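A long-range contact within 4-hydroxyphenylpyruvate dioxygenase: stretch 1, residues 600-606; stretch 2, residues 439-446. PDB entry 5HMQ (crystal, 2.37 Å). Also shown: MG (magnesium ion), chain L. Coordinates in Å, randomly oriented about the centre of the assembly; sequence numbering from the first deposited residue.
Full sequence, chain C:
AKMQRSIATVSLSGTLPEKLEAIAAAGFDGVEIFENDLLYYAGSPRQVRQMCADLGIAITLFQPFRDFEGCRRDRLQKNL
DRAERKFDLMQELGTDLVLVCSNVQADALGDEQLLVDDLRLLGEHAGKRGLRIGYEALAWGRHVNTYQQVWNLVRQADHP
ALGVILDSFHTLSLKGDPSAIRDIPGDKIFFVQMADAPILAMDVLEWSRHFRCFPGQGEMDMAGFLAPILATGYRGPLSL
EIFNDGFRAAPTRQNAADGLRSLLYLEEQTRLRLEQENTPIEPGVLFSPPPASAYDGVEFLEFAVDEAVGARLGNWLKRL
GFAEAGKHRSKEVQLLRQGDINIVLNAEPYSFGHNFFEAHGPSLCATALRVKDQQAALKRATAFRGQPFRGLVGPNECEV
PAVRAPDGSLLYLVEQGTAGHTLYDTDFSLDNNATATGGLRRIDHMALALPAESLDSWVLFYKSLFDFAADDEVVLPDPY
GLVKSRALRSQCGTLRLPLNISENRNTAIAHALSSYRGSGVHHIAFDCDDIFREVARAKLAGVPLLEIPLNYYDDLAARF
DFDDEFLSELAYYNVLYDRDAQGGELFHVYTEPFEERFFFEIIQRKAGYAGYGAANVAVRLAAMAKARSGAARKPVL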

# COMPACT_ATOMS: atom_id res chain seq x y z
N PHE C 600 0.92 11.81 24.96
CA PHE C 600 1.25 11.01 26.13
C PHE C 600 -0.01 10.68 26.92
O PHE C 600 -1.04 11.35 26.80
CB PHE C 600 2.26 11.72 27.03
CG PHE C 600 3.61 11.92 26.38
CD1 PHE C 600 3.89 13.07 25.67
CD2 PHE C 600 4.58 10.94 26.49
CE1 PHE C 600 5.12 13.25 25.08
CE2 PHE C 600 5.82 11.12 25.89
CZ PHE C 600 6.09 12.27 25.19
N GLU C 601 0.09 9.63 27.73
CA GLU C 601 -1.02 9.16 28.54
C GLU C 601 -0.49 8.78 29.91
O GLU C 601 0.58 8.17 30.03
CB GLU C 601 -1.71 7.95 27.89
CG GLU C 601 -2.83 7.34 28.72
CD GLU C 601 -3.44 6.11 28.08
OE1 GLU C 601 -2.84 5.59 27.12
OE2 GLU C 601 -4.51 5.67 28.54
N ILE C 602 -1.24 9.15 30.95
CA ILE C 602 -0.96 8.77 32.33
C ILE C 602 -2.13 7.94 32.83
O ILE C 602 -3.29 8.37 32.72
CB ILE C 602 -0.74 10.00 33.23
CG1 ILE C 602 0.43 10.83 32.71
CG2 ILE C 602 -0.53 9.57 34.68
CD1 ILE C 602 0.56 12.19 33.37
N ILE C 603 -1.84 6.75 33.36
CA ILE C 603 -2.88 5.81 33.77
C ILE C 603 -2.65 5.38 35.21
O ILE C 603 -1.53 5.43 35.74
CB ILE C 603 -2.95 4.57 32.85
CG1 ILE C 603 -1.75 3.66 33.11
CG2 ILE C 603 -3.00 4.97 31.40
CD1 ILE C 603 -1.93 2.26 32.57
N GLN C 604 -3.74 4.96 35.85
CA GLN C 604 -3.70 4.26 37.13
C GLN C 604 -4.57 3.02 37.00
O GLN C 604 -5.77 3.12 36.72
CB GLN C 604 -4.19 5.14 38.27
CG GLN C 604 -4.12 4.47 39.64
CD GLN C 604 -4.89 5.23 40.70
OE1 GLN C 604 -5.04 6.45 40.62
NE2 GLN C 604 -5.37 4.52 41.71
N ARG C 605 -3.98 1.84 37.20
CA ARG C 605 -4.71 0.59 37.15
C ARG C 605 -5.09 0.17 38.56
O ARG C 605 -4.24 0.16 39.46
CB ARG C 605 -3.87 -0.50 36.48
CG ARG C 605 -3.35 -0.08 35.12
CD ARG C 605 -2.67 -1.22 34.40
NE ARG C 605 -3.56 -1.80 33.41
CZ ARG C 605 -3.46 -1.59 32.10
NH1 ARG C 605 -2.50 -0.82 31.62
NH2 ARG C 605 -4.33 -2.15 31.27
N LYS C 606 -6.36 -0.17 38.76
CA LYS C 606 -6.85 -0.53 40.08
C LYS C 606 -7.57 -1.87 40.06
O LYS C 606 -8.35 -2.15 39.14
CB LYS C 606 -7.77 0.57 40.63
CG LYS C 606 -8.45 0.23 41.94
CD LYS C 606 -9.24 1.41 42.48
CE LYS C 606 -9.89 1.07 43.81
NZ LYS C 606 -10.62 2.25 44.37
MG MG L . -3.41 3.87 25.71
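Stretch 2 439-446: GLRRIDHM

A magnesium ion, rather than any hydrogen bond, ties these two strands together. Glu601 OE1 lies 2.3 Å and His445 NE2 2.2 Å from MG; three waters and one ligand from elsewhere in the structure complete six-fold coordination. Glu601 OE1 and His445 NE2 lie 3.2 Å apart without a hydrogen bond, because both are neighbours in the metal's coordination shell. A carboxylate supplies negative charge to the cation and an imidazole a neutral lone pair, so the pair suits the site well. The other carboxylate oxygen, Glu601 OE2, accepts a hydrogen bond of 2.8 Å from metal-bound water 1.

Stretch 1 is extended throughout; the strand of stretch 2 is mostly extended, with breaks in the beta angles at Arg441 and Asp444, and the N-to-C directions of the two strands make an angle of 108°, nearer perpendicular than parallel or antiparallel. The axes come no closer than 8.9 Å, too far for backbone pairing, so side chains bridge the gap. The CA atoms of Glu601 and His445 are 9.4 Å apart, those of Ile603 and Asp444 8.4 Å, and those of Ile602 and Leu440 7.8 Å.

Asp444 organises the polar part of the contact. Its chi1 is t and its CB points toward stretch 1, where Asp444 OD2 meets Arg605 NH1 at 2.6 Å in a short salt bridge. The same oxygen accepts a 2.6 Å hydrogen bond from His445 ND1, which orients the imidazole and leaves NE2 free for magnesium. Long and flexible, Arg605 can reach this carboxylate from the partly exposed end of the contact.

Aliphatic side chains supply the other contacts. Ile603 CD1 packs 3.5 Å from Asp444 CG, beside the charged pair. Leu440 starts sideways, but its end comes nearer, bringing Leu440 CD2 to 3.8 Å from Ile602 CG2; these branched, buried side chains make an apolar contact remote from the metal.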

# COMPACT_ATOMS: atom_id res chain seq x y z
N GLY C 439 5.65 11.10 39.85
CA GLY C 439 5.49 9.71 40.24
C GLY C 439 5.06 8.78 39.12
O GLY C 439 4.28 7.85 39.36
N LEU C 440 5.54 9.01 37.90
CA LEU C 440 5.39 8.03 36.84
C LEU C 440 6.46 6.97 37.02
O LEU C 440 7.62 7.29 37.30
CB LEU C 440 5.51 8.68 35.46
CG LEU C 440 4.69 9.94 35.25
CD1 LEU C 440 4.90 10.51 33.86
CD2 LEU C 440 3.22 9.65 35.49
N ARG C 441 6.08 5.71 36.89
CA ARG C 441 7.01 4.67 37.28
C ARG C 441 7.48 3.80 36.13
O ARG C 441 8.66 3.46 36.08
CB ARG C 441 6.40 3.84 38.40
CG ARG C 441 6.09 4.77 39.60
CD ARG C 441 6.17 4.02 40.89
NE ARG C 441 5.82 2.64 40.72
CZ ARG C 441 5.41 1.89 41.76
NH1 ARG C 441 5.37 2.38 43.01
NH2 ARG C 441 5.09 0.60 41.56
N ARG C 442 6.59 3.40 35.22
CA ARG C 442 7.07 2.59 34.11
C ARG C 442 6.21 2.85 32.88
O ARG C 442 5.09 3.37 32.96
CB ARG C 442 7.05 1.09 34.42
CG ARG C 442 5.67 0.47 34.49
CD ARG C 442 5.75 -0.98 34.94
NE ARG C 442 6.45 -1.82 33.96
CZ ARG C 442 5.88 -2.40 32.91
NH1 ARG C 442 4.58 -2.23 32.68
NH2 ARG C 442 6.60 -3.14 32.08
N ILE C 443 6.77 2.50 31.72
CA ILE C 443 6.00 2.50 30.48
C ILE C 443 5.05 1.31 30.51
O ILE C 443 5.49 0.15 30.56
CB ILE C 443 6.93 2.45 29.26
CG1 ILE C 443 7.77 3.73 29.19
CG2 ILE C 443 6.14 2.23 27.99
CD1 ILE C 443 8.93 3.65 28.22
N ASP C 444 3.75 1.59 30.48
CA ASP C 444 2.76 0.53 30.53
C ASP C 444 2.46 -0.03 29.14
O ASP C 444 2.39 -1.24 28.96
CB ASP C 444 1.47 1.04 31.18
CG ASP C 444 0.37 0.01 31.15
OD1 ASP C 444 0.31 -0.83 32.07
OD2 ASP C 444 -0.45 0.04 30.20
N HIS C 445 2.27 0.85 28.16
CA HIS C 445 2.07 0.41 26.79
C HIS C 445 2.44 1.54 25.84
O HIS C 445 2.51 2.71 26.23
CB HIS C 445 0.63 -0.07 26.54
CG HIS C 445 -0.41 0.99 26.75
ND1 HIS C 445 -1.11 1.12 27.92
CD2 HIS C 445 -0.88 1.95 25.92
CE1 HIS C 445 -1.97 2.12 27.81
NE2 HIS C 445 -1.85 2.64 26.61
N MSE C 446 2.67 1.17 24.59
CA MSE C 446 3.02 2.14 23.56
C MSE C 446 2.35 1.75 22.25
O MSE C 446 2.54 0.64 21.75
CB MSE C 446 4.53 2.23 23.40
CG MSE C 446 4.97 3.33 22.44
SE MSE C 446 6.89 3.65 22.48
CE MSE C 446 7.51 1.88 21.92
O HOH W 1 -4.72 3.22 27.18
O HOH W 2 -4.01 2.13 24.22
O HOH W 3 -5.03 4.85 24.86